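Local coordinates for protein pectinesterase A (Erwinia chrysanthemi, PDB 2NTP) that hydrolyses the methyl esters of pectin's polygalacturonate chains, releasing methanol, as the first step in the maceration and soft-rotting of plant tissue, at residues 299-305 and 317-322; 37-41 and 57-61. One frame throughout, in Å; residues are numbered along the deposited sequence.

Contact 1: residues 299-305 and 317-322; sequences SRFFEYK and RRQLTD
Strand 300-304 is the last of the long parallel sheet of the pectinesterase beta-helix. Segment 317-322, extended from Arg317 to Thr321 before Asp322 opens helix 322-325, runs alongside it in the same general sense (end-to-end directions 59° apart), Phe302, Glu303 and Tyr304 lying nearest Arg318, Gln319 and Leu320 in turn. Ser299 O receives both ends of one guanidinium, at 2.8 Å from Arg318 NH2 and 3.0 Å from Arg318 NH1. Arg300 turns away, while the ring of Phe301 leads off to stack on Trp279, near the substrate-binding Arg243. Phe302 (chi1 m) lays its CB 3.7 Å from Leu320 CD2 and its CZ 3.6 Å from Arg318 NH2. Glu303 forms a single beta bridge with Gln319, CA to CA 5.0 Å, with Glu303 N donating to Arg318 O (3.1 Å) and Leu320 N to Glu303 O (2.9 Å). Its carboxylate (chi1 m, chi2 t) makes a two-pronged salt bridge, Glu303 OE1 to Arg317 NE at 2.8 Å and Glu303 OE2 to Arg317 NH2 at 2.9 Å; water 1 links OE1 to Arg318 O. Tyr304, chi1 t, reaches along Leu320 so that its OH donates to Asp322 OD1 (2.6 Å). At Lys305, water 3 joins the backbone N to Gln319 OE1. With one backbone bridge, the attachment also draws on side-chain hydrogen bonds, the salt bridge and Leu320's apolar contacts, and the buried Glu303 carboxylate has its charge matched by Arg317.

Contact 2: residues 37-41 and 57-61; sequences ILIKN and LKGES
Strands 37-39 and 57-59 run parallel, their axes 4.6 Å apart at closest approach and crossing at -26°. Ile37 pairs with Leu57, Leu38 with Lys58 (CA to CA 4.9 Å in both) and Ile39 with Gly59 (4.6 Å between CA atoms). Hydrogen bonds of 2.8 Å go from Lys58 N to Ile37 O, from Ile39 N to Lys58 O and, just past the strands, from Glu60 N to Ile39 O, the usual zigzag of parallel pairing. Ile37, Ile39 and Leu57 project to one face, all with chi1 m and chi2 t; Ile37 CD1 meets Leu57 CD2 at 3.9 Å and Ile39 CD1 meets Leu57 CB at 4.1 Å. Leu38 and Lys58 take the other face. Beyond the strands, Glu60 bends round with phi/psi of -62/-38 and, with chi1 and chi2 t, brings OE1 2.8 Å from Asn41 N, which donates to it. Ser61 OG then donates to Asn41 OD1 (2.8 Å), tying the turns together. Such in-register stacking of successive coils is characteristic of a parallel beta-helix. Strand 6-8 flanks 37-39 and strand 99-101 flanks 57-59, while helix 21-26 packs on Ile37 and Ile39.

How the contacts relate
Both contacts reach one long parallel sheet of the beta-helix, whose strands follow one another in chain order from 6-8 to 300-304. Contact 2 comes first along the chain and joins the second and third strands, 35-39 and 55-59; contact 1 follows at the far edge, where the last strand, 300-304, meets the loop leading to helix 322-325. Their centres are 38 Å apart, on opposite sides of the chain's centre, and their nearest atoms about 30 Å, so they do not touch. One thus stacks neighbouring coils early in the solenoid, while the other ties the later chain to its last strand, nearer the substrate-binding residues.

Contact 1: residues 299-305 and 317-322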
loop_
_atom_site.group_PDB
_atom_site.type_symbol
_atom_site.label_atom_id
_atom_site.label_comp_id
_atom_site.label_asym_id
_atom_site.label_seq_id
_atom_site.Cartn_x
_atom_site.Cartn_y
_atom_site.Cartn_z
ATOM N N SER A 299 -20.588 3.134 1.430
ATOM C CA SER A 299 -19.416 2.264 1.471
ATOM C C SER A 299 -19.233 1.678 2.872
ATOM O O SER A 299 -19.893 2.114 3.819
ATOM C CB SER A 299 -18.173 3.048 1.044
ATOM O OG SER A 299 -18.404 3.702 -0.194
ATOM N N ARG A 300 -18.338 0.701 3.001
ATOM C CA ARG A 300 -18.151 -0.011 4.270
ATOM C C ARG A 300 -17.025 0.630 5.080
ATOM O O ARG A 300 -15.942 0.060 5.243
ATOM C CB ARG A 300 -17.919 -1.510 4.037
ATOM C CG ARG A 300 -19.117 -2.226 3.422
ATOM C CD ARG A 300 -18.812 -3.681 3.124
ATOM N NE ARG A 300 -18.000 -3.851 1.920
ATOM C CZ ARG A 300 -17.497 -5.013 1.510
ATOM N NH1 ARG A 300 -17.705 -6.120 2.216
ATOM N NH2 ARG A 300 -16.777 -5.071 0.403
ATOM N N PHE A 301 -17.310 1.834 5.569
ATOM C CA PHE A 301 -16.337 2.665 6.271
ATOM C C PHE A 301 -16.702 2.770 7.750
ATOM O O PHE A 301 -17.731 3.367 8.099
ATOM C CB PHE A 301 -16.321 4.074 5.666
ATOM C CG PHE A 301 -15.741 4.165 4.269
ATOM C CD1 PHE A 301 -14.993 3.132 3.710
ATOM C CD2 PHE A 301 -15.910 5.339 3.531
ATOM C CE1 PHE A 301 -14.451 3.255 2.424
ATOM C CE2 PHE A 301 -15.364 5.474 2.247
ATOM C CZ PHE A 301 -14.635 4.428 1.695
ATOM N N PHE A 302 -15.867 2.196 8.619
ATOM C CA PHE A 302 -16.175 2.147 10.054
ATOM C C PHE A 302 -14.971 2.390 10.947
ATOM O O PHE A 302 -13.831 2.162 10.546
ATOM C CB PHE A 302 -16.790 0.795 10.433
ATOM C CG PHE A 302 -18.035 0.450 9.668
ATOM C CD1 PHE A 302 -19.269 0.975 10.049
ATOM C CD2 PHE A 302 -17.977 -0.407 8.575
ATOM C CE1 PHE A 302 -20.429 0.653 9.339
ATOM C CE2 PHE A 302 -19.131 -0.731 7.859
ATOM C CZ PHE A 302 -20.356 -0.198 8.245
ATOM N N GLU A 303 -15.248 2.835 12.172
ATOM C CA GLU A 303 -14.239 2.973 13.211
ATOM C C GLU A 303 -14.688 2.282 14.493
ATOM O O GLU A 303 -15.883 2.080 14.723
ATOM C CB GLU A 303 -13.971 4.444 13.520
ATOM C CG GLU A 303 -13.205 5.187 12.452
ATOM C CD GLU A 303 -13.201 6.674 12.710
ATOM O OE1 GLU A 303 -14.119 7.360 12.220
ATOM O OE2 GLU A 303 -12.295 7.149 13.424
ATOM N N TYR A 304 -13.715 1.937 15.325
ATOM C CA TYR A 304 -13.985 1.414 16.649
ATOM C C TYR A 304 -12.921 1.948 17.594
ATOM O O TYR A 304 -11.739 1.671 17.427
ATOM C CB TYR A 304 -13.988 -0.116 16.642
ATOM C CG TYR A 304 -14.255 -0.732 18.002
ATOM C CD1 TYR A 304 -15.541 -0.743 18.547
ATOM C CD2 TYR A 304 -13.222 -1.308 18.740
ATOM C CE1 TYR A 304 -15.788 -1.313 19.794
ATOM C CE2 TYR A 304 -13.457 -1.884 19.988
ATOM C CZ TYR A 304 -14.741 -1.882 20.508
ATOM O OH TYR A 304 -14.972 -2.448 21.744
ATOM N N LYS A 305 -13.362 2.747 18.560
ATOM C CA LYS A 305 -12.501 3.289 19.613
ATOM C C LYS A 305 -11.239 3.989 19.090
ATOM O O LYS A 305 -10.136 3.785 19.605
ATOM C CB LYS A 305 -12.182 2.208 20.661
ATOM C CG LYS A 305 -13.443 1.678 21.334
ATOM C CD LYS A 305 -13.150 0.779 22.516
ATOM C CE LYS A 305 -14.434 0.513 23.293
ATOM N NZ LYS A 305 -14.215 -0.314 24.516
ATOM N N ARG A 317 -19.372 9.526 10.705
ATOM C CA ARG A 317 -18.324 8.566 11.039
ATOM C C ARG A 317 -18.897 7.417 11.857
ATOM O O ARG A 317 -18.915 7.455 13.089
ATOM C CB ARG A 317 -17.157 9.260 11.749
ATOM C CG ARG A 317 -16.302 10.087 10.791
ATOM C CD ARG A 317 -15.290 10.952 11.509
ATOM N NE ARG A 317 -14.140 10.189 11.993
ATOM C CZ ARG A 317 -12.994 10.737 12.388
ATOM N NH1 ARG A 317 -12.832 12.054 12.332
ATOM N NH2 ARG A 317 -11.999 9.969 12.824
ATOM N N ARG A 318 -19.380 6.403 11.143
ATOM C CA ARG A 318 -20.053 5.268 11.764
ATOM C C ARG A 318 -19.125 4.464 12.661
ATOM O O ARG A 318 -17.939 4.287 12.360
ATOM C CB ARG A 318 -20.699 4.361 10.713
ATOM C CG ARG A 318 -21.803 5.034 9.903
ATOM C CD ARG A 318 -21.437 5.125 8.428
ATOM N NE ARG A 318 -21.748 3.882 7.738
ATOM C CZ ARG A 318 -21.283 3.516 6.547
ATOM N NH1 ARG A 318 -20.445 4.290 5.863
ATOM N NH2 ARG A 318 -21.658 2.351 6.042
ATOM N N GLN A 319 -19.690 3.982 13.763
ATOM C CA GLN A 319 -18.939 3.272 14.782
ATOM C C GLN A 319 -19.425 1.839 14.906
ATOM O O GLN A 319 -20.627 1.569 14.823
ATOM C CB GLN A 319 -19.083 3.978 16.132
ATOM C CG GLN A 319 -18.713 5.461 16.117
ATOM C CD GLN A 319 -17.227 5.706 15.912
ATOM O OE1 GLN A 319 -16.385 5.051 16.530
ATOM N NE2 GLN A 319 -16.898 6.656 15.039
ATOM N N LEU A 320 -18.486 0.923 15.106
ATOM C CA LEU A 320 -18.824 -0.467 15.384
ATOM C C LEU A 320 -19.249 -0.629 16.836
ATOM O O LEU A 320 -18.742 0.066 17.721
ATOM C CB LEU A 320 -17.626 -1.384 15.110
ATOM C CG LEU A 320 -17.019 -1.465 13.708
ATOM C CD1 LEU A 320 -15.862 -2.452 13.721
ATOM C CD2 LEU A 320 -18.055 -1.866 12.660
ATOM N N THR A 321 -20.176 -1.554 17.073
ATOM C CA THR A 321 -20.482 -2.007 18.428
ATOM C C THR A 321 -19.359 -2.942 18.894
ATOM O O THR A 321 -18.546 -3.396 18.080
ATOM C CB THR A 321 -21.822 -2.771 18.485
ATOM O OG1 THR A 321 -21.728 -3.957 17.687
ATOM C CG2 THR A 321 -22.976 -1.905 17.972
ATOM N N ASP A 322 -19.320 -3.240 20.193
ATOM C CA ASP A 322 -18.365 -4.212 20.735
ATOM C C ASP A 322 -18.473 -5.565 20.021
ATOM O O ASP A 322 -17.462 -6.160 19.641
ATOM C CB ASP A 322 -18.578 -4.408 22.241
ATOM C CG ASP A 322 -18.244 -3.166 23.056
ATOM O OD1 ASP A 322 -17.445 -2.315 22.593
ATOM O OD2 ASP A 322 -18.783 -3.043 24.179
HETATM O O HOH W 1 -16.139 6.015 10.945
HETATM O O HOH W 2 -13.996 8.248 15.329
HETATM O O HOH W 3 -16.123 3.444 18.673
HETATM O O HOH W 4 -17.178 -0.278 25.162
#

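Contact 2: residues 37-41 and 57-61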
loop_
_atom_site.group_PDB
_atom_site.type_symbol
_atom_site.label_atom_id
_atom_site.label_comp_id
_atom_site.label_asym_id
_atom_site.label_seq_id
_atom_site.Cartn_x
_atom_site.Cartn_y
_atom_site.Cartn_z
ATOM N N ILE A 37 16.445 -15.143 1.940
ATOM C CA ILE A 37 17.544 -14.284 1.509
ATOM C C ILE A 37 17.808 -13.176 2.528
ATOM O O ILE A 37 16.901 -12.414 2.883
ATOM C CB ILE A 37 17.259 -13.665 0.116
ATOM C CG1 ILE A 37 16.989 -14.770 -0.908
ATOM C CG2 ILE A 37 18.426 -12.766 -0.328
ATOM C CD1 ILE A 37 16.370 -14.286 -2.219
ATOM N N LEU A 38 19.048 -13.103 3.005
ATOM C CA LEU A 38 19.467 -12.007 3.865
ATOM C C LEU A 38 19.978 -10.883 2.982
ATOM O O LEU A 38 20.791 -11.110 2.080
ATOM C CB LEU A 38 20.551 -12.444 4.859
ATOM C CG LEU A 38 21.146 -11.374 5.789
ATOM C CD1 LEU A 38 20.127 -10.836 6.798
ATOM C CD2 LEU A 38 22.381 -11.916 6.517
ATOM N N ILE A 39 19.476 -9.678 3.228
ATOM C CA ILE A 39 19.918 -8.493 2.500
ATOM C C ILE A 39 20.640 -7.550 3.464
ATOM O O ILE A 39 20.016 -6.938 4.329
ATOM C CB ILE A 39 18.724 -7.771 1.815
ATOM C CG1 ILE A 39 17.968 -8.730 0.886
ATOM C CG2 ILE A 39 19.206 -6.544 1.047
ATOM C CD1 ILE A 39 16.581 -8.230 0.453
ATOM N N LYS A 40 21.962 -7.446 3.323
ATOM C CA LYS A 40 22.752 -6.548 4.173
ATOM C C LYS A 40 22.467 -5.082 3.847
ATOM O O LYS A 40 22.022 -4.770 2.736
ATOM C CB LYS A 40 24.253 -6.847 4.036
ATOM C CG LYS A 40 24.670 -8.228 4.527
ATOM C CD LYS A 40 24.756 -8.279 6.052
ATOM C CE LYS A 40 25.560 -9.481 6.531
ATOM N NZ LYS A 40 27.022 -9.310 6.278
ATOM N N ASN A 41 22.719 -4.202 4.819
ATOM C CA ASN A 41 22.477 -2.763 4.684
ATOM C C ASN A 41 23.016 -2.181 3.383
ATOM O O ASN A 41 24.126 -2.512 2.949
ATOM C CB ASN A 41 23.059 -1.989 5.875
ATOM C CG ASN A 41 22.245 -2.163 7.148
ATOM O OD1 ASN A 41 21.037 -2.392 7.104
ATOM N ND2 ASN A 41 22.908 -2.044 8.291
ATOM N N LEU A 57 12.397 -12.577 2.236
ATOM C CA LEU A 57 13.477 -11.598 2.294
ATOM C C LEU A 57 13.597 -11.074 3.713
ATOM O O LEU A 57 12.589 -10.768 4.345
ATOM C CB LEU A 57 13.219 -10.435 1.325
ATOM C CG LEU A 57 12.916 -10.756 -0.146
ATOM C CD1 LEU A 57 12.654 -9.480 -0.939
ATOM C CD2 LEU A 57 14.063 -11.554 -0.785
ATOM N N LYS A 58 14.831 -10.995 4.208
ATOM C CA LYS A 58 15.119 -10.429 5.522
ATOM C C LYS A 58 16.247 -9.413 5.401
ATOM O O LYS A 58 17.375 -9.775 5.066
ATOM C CB LYS A 58 15.503 -11.531 6.523
ATOM C CG LYS A 58 15.657 -11.037 7.955
ATOM C CD LYS A 58 15.996 -12.176 8.909
ATOM C CE LYS A 58 16.220 -11.665 10.327
ATOM N NZ LYS A 58 16.380 -12.786 11.306
ATOM N N GLY A 59 15.935 -8.147 5.665
ATOM C CA GLY A 59 16.931 -7.089 5.647
ATOM C C GLY A 59 17.691 -7.033 6.957
ATOM O O GLY A 59 17.186 -7.473 7.994
ATOM N N GLU A 60 18.911 -6.502 6.899
ATOM C CA GLU A 60 19.754 -6.330 8.085
ATOM C C GLU A 60 19.107 -5.394 9.111
ATOM O O GLU A 60 19.212 -5.618 10.320
ATOM C CB GLU A 60 21.145 -5.823 7.680
ATOM C CG GLU A 60 22.098 -5.575 8.857
ATOM C CD GLU A 60 23.530 -5.274 8.434
ATOM O OE1 GLU A 60 23.825 -5.257 7.215
ATOM O OE2 GLU A 60 24.367 -5.058 9.340
ATOM N N SER A 61 18.442 -4.354 8.616
ATOM C CA SER A 61 17.727 -3.385 9.448
ATOM C C SER A 61 16.717 -2.670 8.561
ATOM O O SER A 61 16.973 -2.466 7.371
ATOM C CB SER A 61 18.693 -2.366 10.059
ATOM O OG SER A 61 19.258 -1.523 9.060
#